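Local coordinates for similar to hydroxylamine oxidoreductase (Kuenenia stuttgartiensis, PDB 6H5L), which probably works as an oxidoreductase, a multi-haem c-type cytochrome of the hydroxylamine oxidoreductase family whose complex passes electrons through many haems, at residues S247-I252 against Y275-C280. Sequence-based numbering, arbitrary orientation.
Sequences SKHGKI and YRTPTC. With HEC (heme c), chain J.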
ATOM      1  N   SER A 247     -39.040   5.128   4.042  1.00 17.80           N
ATOM      2  CA  SER A 247     -38.986   6.572   4.194  1.00 21.78           C
ATOM      3  C   SER A 247     -37.642   7.102   3.697  1.00 25.61           C
ATOM      4  O   SER A 247     -36.696   6.347   3.458  1.00 22.73           O
ATOM      5  CB  SER A 247     -39.205   6.974   5.654  1.00 15.61           C
ATOM      6  OG  SER A 247     -38.104   6.592   6.460  1.00 17.50           O
ATOM      7  N   LYS A 248     -37.563   8.427   3.538  1.00 17.89           N
ATOM      8  CA  LYS A 248     -36.293   9.045   3.167  1.00 14.29           C
ATOM      9  C   LYS A 248     -35.217   8.767   4.209  1.00 16.36           C
ATOM     10  O   LYS A 248     -34.035   8.647   3.867  1.00 20.47           O
ATOM     11  CB  LYS A 248     -36.471  10.549   2.971  1.00 20.24           C
ATOM     12  CG  LYS A 248     -37.183  10.933   1.681  1.00 20.22           C
ATOM     13  CD  LYS A 248     -36.400  10.480   0.456  1.00 12.41           C
ATOM     14  CE  LYS A 248     -37.018  11.013  -0.828  1.00 16.24           C
ATOM     15  NZ  LYS A 248     -36.265  10.582  -2.040  1.00 26.36           N
ATOM     16  N   HIS A 249     -35.606   8.666   5.481  1.00 17.94           N
ATOM     17  CA  HIS A 249     -34.658   8.270   6.518  1.00 19.07           C
ATOM     18  C   HIS A 249     -34.078   6.889   6.236  1.00 26.30           C
ATOM     19  O   HIS A 249     -32.866   6.680   6.360  1.00 24.17           O
ATOM     20  CB  HIS A 249     -35.337   8.294   7.889  1.00 18.23           C
ATOM     21  CG  HIS A 249     -35.697   9.668   8.366  1.00 23.69           C
ATOM     22  ND1 HIS A 249     -36.813   9.920   9.134  1.00 14.59           N
ATOM     23  CD2 HIS A 249     -35.082  10.863   8.193  1.00 22.23           C
ATOM     24  CE1 HIS A 249     -36.875  11.212   9.408  1.00 20.95           C
ATOM     25  NE2 HIS A 249     -35.835  11.806   8.849  1.00 23.55           N
ATOM     26  N   GLY A 250     -34.926   5.939   5.847  1.00 21.28           N
ATOM     27  CA  GLY A 250     -34.486   4.582   5.600  1.00 19.40           C
ATOM     28  C   GLY A 250     -33.803   4.395   4.260  1.00 24.52           C
ATOM     29  O   GLY A 250     -32.841   3.628   4.151  1.00 23.00           O
ATOM     30  N   LYS A 251     -34.297   5.085   3.227  1.00 24.69           N
ATOM     31  CA  LYS A 251     -33.667   4.996   1.914  1.00 20.70           C
ATOM     32  C   LYS A 251     -32.248   5.550   1.947  1.00 22.50           C
ATOM     33  O   LYS A 251     -31.342   4.999   1.311  1.00 29.38           O
ATOM     34  CB  LYS A 251     -34.507   5.734   0.872  1.00 23.84           C
ATOM     35  CG  LYS A 251     -35.745   4.973   0.428  1.00 20.58           C
ATOM     36  CD  LYS A 251     -35.359   3.634  -0.175  1.00 25.15           C
ATOM     37  CE  LYS A 251     -36.163   2.504   0.437  1.00 24.25           C
ATOM     38  NZ  LYS A 251     -35.566   1.172   0.145  1.00 19.70           N
ATOM     39  N   ILE A 252     -32.036   6.640   2.685  1.00 20.34           N
ATOM     40  CA  ILE A 252     -30.701   7.218   2.788  1.00 19.37           C
ATOM     41  C   ILE A 252     -29.789   6.312   3.605  1.00 21.95           C
ATOM     42  O   ILE A 252     -28.605   6.152   3.287  1.00 20.22           O
ATOM     43  CB  ILE A 252     -30.782   8.637   3.378  1.00 23.58           C
ATOM     44  CG1 ILE A 252     -31.443   9.588   2.380  1.00 19.78           C
ATOM     45  CG2 ILE A 252     -29.402   9.135   3.772  1.00 21.74           C
ATOM     46  CD1 ILE A 252     -31.707  10.974   2.930  1.00 16.75           C
ATOM     47  N   TYR A 275     -24.332   9.370  11.485  1.00 26.27           N
ATOM     48  CA  TYR A 275     -25.578   9.022  10.813  1.00 22.69           C
ATOM     49  C   TYR A 275     -26.044  10.237  10.026  1.00 27.13           C
ATOM     50  O   TYR A 275     -26.130  11.336  10.583  1.00 26.95           O
ATOM     51  CB  TYR A 275     -26.685   8.627  11.799  1.00 23.65           C
ATOM     52  CG  TYR A 275     -26.437   7.450  12.725  1.00 26.79           C
ATOM     53  CD1 TYR A 275     -25.264   6.707  12.672  1.00 24.39           C
ATOM     54  CD2 TYR A 275     -27.402   7.083  13.657  1.00 22.08           C
ATOM     55  CE1 TYR A 275     -25.060   5.637  13.532  1.00 20.34           C
ATOM     56  CE2 TYR A 275     -27.208   6.019  14.512  1.00 18.60           C
ATOM     57  CZ  TYR A 275     -26.038   5.299  14.447  1.00 25.22           C
ATOM     58  OH  TYR A 275     -25.848   4.237  15.303  1.00 21.87           O
ATOM     59  N   ARG A 276     -26.351  10.052   8.740  1.00 26.62           N
ATOM     60  CA  ARG A 276     -27.006  11.146   8.031  1.00 26.18           C
ATOM     61  C   ARG A 276     -28.490  11.200   8.366  1.00 25.81           C
ATOM     62  O   ARG A 276     -29.045  12.286   8.571  1.00 30.44           O
ATOM     63  CB  ARG A 276     -26.811  11.029   6.518  1.00 24.25           C
ATOM     64  CG  ARG A 276     -27.343  12.258   5.786  1.00 18.67           C
ATOM     65  CD  ARG A 276     -27.459  12.079   4.282  1.00 21.76           C
ATOM     66  NE  ARG A 276     -28.270  13.145   3.698  1.00 19.61           N
ATOM     67  CZ  ARG A 276     -28.635  13.207   2.420  1.00 19.02           C
ATOM     68  NH1 ARG A 276     -28.264  12.261   1.569  1.00 18.07           N
ATOM     69  NH2 ARG A 276     -29.377  14.221   1.994  1.00 16.86           N
ATOM     70  N   THR A 277     -29.142  10.042   8.426  1.00 22.18           N
ATOM     71  CA  THR A 277     -30.523   9.902   8.852  1.00 23.42           C
ATOM     72  C   THR A 277     -30.589   8.970  10.059  1.00 24.74           C
ATOM     73  O   THR A 277     -29.723   8.105  10.227  1.00 19.08           O
ATOM     74  CB  THR A 277     -31.404   9.354   7.721  1.00 20.84           C
ATOM     75  OG1 THR A 277     -30.866   8.117   7.240  1.00 24.40           O
ATOM     76  CG2 THR A 277     -31.482  10.354   6.579  1.00 18.72           C
ATOM     77  N   PRO A 278     -31.590   9.126  10.921  1.00 23.04           N
ATOM     78  CA  PRO A 278     -31.616   8.347  12.162  1.00 19.41           C
ATOM     79  C   PRO A 278     -32.061   6.910  11.933  1.00 18.98           C
ATOM     80  O   PRO A 278     -32.650   6.559  10.908  1.00 17.26           O
ATOM     81  CB  PRO A 278     -32.629   9.103  13.028  1.00 23.14           C
ATOM     82  CG  PRO A 278     -33.574   9.681  12.042  1.00 16.66           C
ATOM     83  CD  PRO A 278     -32.748  10.036  10.828  1.00 18.43           C
ATOM     84  N   THR A 279     -31.758   6.078  12.923  1.00 20.39           N
ATOM     85  CA  THR A 279     -32.183   4.690  12.969  1.00 19.69           C
ATOM     86  C   THR A 279     -33.309   4.533  13.983  1.00 20.52           C
ATOM     87  O   THR A 279     -33.648   5.460  14.721  1.00 26.10           O
ATOM     88  CB  THR A 279     -31.011   3.774  13.338  1.00 18.30           C
ATOM     89  OG1 THR A 279     -30.581   4.067  14.673  1.00 19.43           O
ATOM     90  CG2 THR A 279     -29.849   3.987  12.382  1.00 14.69           C
ATOM     91  N   CYS A 280     -33.896   3.333  14.008  1.00 18.54           N
ATOM     92  CA  CYS A 280     -34.878   3.022  15.043  1.00 18.55           C
ATOM     93  C   CYS A 280     -34.282   3.228  16.425  1.00 22.77           C
ATOM     94  O   CYS A 280     -34.929   3.785  17.320  1.00 26.27           O
ATOM     95  CB  CYS A 280     -35.375   1.584  14.897  1.00 12.10           C
ATOM     96  SG  CYS A 280     -35.305   0.911  13.229  1.00 16.50           S
TER
HETATM   97 FE   HEC J 608     -35.753  13.775   9.205  1.00 22.55          FE
HETATM   98  CHA HEC J 608     -36.298  13.721   5.834  1.00 20.75           C
HETATM   99  CHB HEC J 608     -39.162  14.156   9.722  1.00 15.76           C
HETATM  100  CHC HEC J 608     -35.318  13.545  12.613  1.00 21.16           C
HETATM  101  CHD HEC J 608     -32.357  13.685   8.757  1.00 20.56           C
HETATM  102  NA  HEC J 608     -37.427  13.878   8.005  1.00 18.66           N
HETATM  103  C1A HEC J 608     -37.409  13.910   6.624  1.00 22.62           C
HETATM  104  C2A HEC J 608     -38.760  14.170   6.165  1.00 16.05           C
HETATM  105  C3A HEC J 608     -39.543  14.292   7.237  1.00 20.45           C
HETATM  106  C4A HEC J 608     -38.725  14.110   8.418  1.00 17.28           C
HETATM  107  CMA HEC J 608     -41.059  14.576   7.222  1.00 16.89           C
HETATM  108  CAA HEC J 608     -39.227  14.296   4.697  1.00 15.56           C
HETATM  109  CBA HEC J 608     -38.671  15.584   4.104  1.00 20.03           C
HETATM  110  CGA HEC J 608     -39.310  15.867   2.771  1.00 23.55           C
HETATM  111  O1A HEC J 608     -38.916  16.876   2.133  1.00 25.45           O
HETATM  112  O2A HEC J 608     -40.205  15.091   2.348  1.00 22.24           O
HETATM  113  NB  HEC J 608     -37.005  13.871  10.860  1.00 21.06           N
HETATM  114  C1B HEC J 608     -38.383  13.965  10.840  1.00 12.52           C
HETATM  115  C2B HEC J 608     -38.870  13.821  12.197  1.00 18.47           C
HETATM  116  C3B HEC J 608     -37.807  13.659  13.000  1.00 21.08           C
HETATM  117  C4B HEC J 608     -36.617  13.683  12.172  1.00 23.06           C
HETATM  118  CMB HEC J 608     -40.362  13.881  12.601  1.00 19.20           C
HETATM  119  CAB HEC J 608     -37.803  13.470  14.534  1.00 20.10           C
HETATM  120  CBB HEC J 608     -38.473  12.138  14.942  1.00 20.84           C
HETATM  121  NC  HEC J 608     -34.145  13.656  10.449  1.00 18.26           N
HETATM  122  C1C HEC J 608     -34.185  13.540  11.826  1.00 20.89           C
HETATM  123  C2C HEC J 608     -32.834  13.311  12.296  1.00 18.50           C
HETATM  124  C3C HEC J 608     -32.004  13.443  11.251  1.00 23.22           C
HETATM  125  C4C HEC J 608     -32.820  13.598  10.055  1.00 21.73           C
HETATM  126  CMC HEC J 608     -32.437  13.259  13.788  1.00 15.47           C
HETATM  127  CAC HEC J 608     -30.455  13.356  11.281  1.00 19.81           C
HETATM  128  CBC HEC J 608     -29.930  11.985  11.764  1.00 22.04           C
HETATM  129  ND  HEC J 608     -34.514  13.677   7.550  1.00 19.04           N
HETATM  130  C1D HEC J 608     -33.123  13.739   7.608  1.00 20.83           C
HETATM  131  C2D HEC J 608     -32.611  13.867   6.260  1.00 18.29           C
HETATM  132  C3D HEC J 608     -33.849  13.881   5.351  1.00 23.02           C
HETATM  133  C4D HEC J 608     -34.981  13.755   6.240  1.00 20.86           C
HETATM  134  CMD HEC J 608     -31.133  13.974   5.826  1.00 15.76           C
HETATM  135  CAD HEC J 608     -33.904  13.996   3.812  1.00 22.20           C
HETATM  136  CBD HEC J 608     -34.428  15.376   3.428  1.00 25.69           C
HETATM  137  CGD HEC J 608     -35.273  15.277   2.185  1.00 22.21           C
HETATM  138  O1D HEC J 608     -36.197  14.423   2.158  1.00 27.62           O
HETATM  139  O2D HEC J 608     -35.033  16.057   1.227  1.00 18.75           O
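His-249, in the first turn of helix 248-256, and Pro-278, in the loop leading to helix 280-285, pack together on one side of a bis-histidine haem c of this multi-haem cytochrome. His-249 NE2 binds the haem iron FE at 2.0 Å, and His-354 NE2 supplies the second axial ligand. Pro-278 CD lies over one face of the imidazole, offset toward the rim, in a CH-pi contact 3.9 Å from the ring centroid; Thr-277 CG2 meets the same ring at its edge, near the plane. Together they would limit rotation of the ligand.

One hydrogen bond ties loop to helix: Thr-277 OG1 donates to His-249 O over 2.6 Å, in the carbonyl plane and on a lone pair. A chi1 of 55° sets OG1 between backbone N and carbonyl carbon, while CG2 turns to Ile-252 CB, 3.7 Å away. Tyr-260 OH also bonds to OG1.

The Arg-276 guanidinium finds its charged partners outside the joint, in salt bridges with Glu-256 and with Glu-222 and Asp-94 of the second subunit.

Apolar contacts finish the joint. The extended Arg-276 side chain crosses Ile-252 at about a right angle, its CD 3.6 Å from Ile-252 CG2. Ile-252 CD1 sits over the centre of the guanidinium, 3.8 Å from Arg-276 CZ.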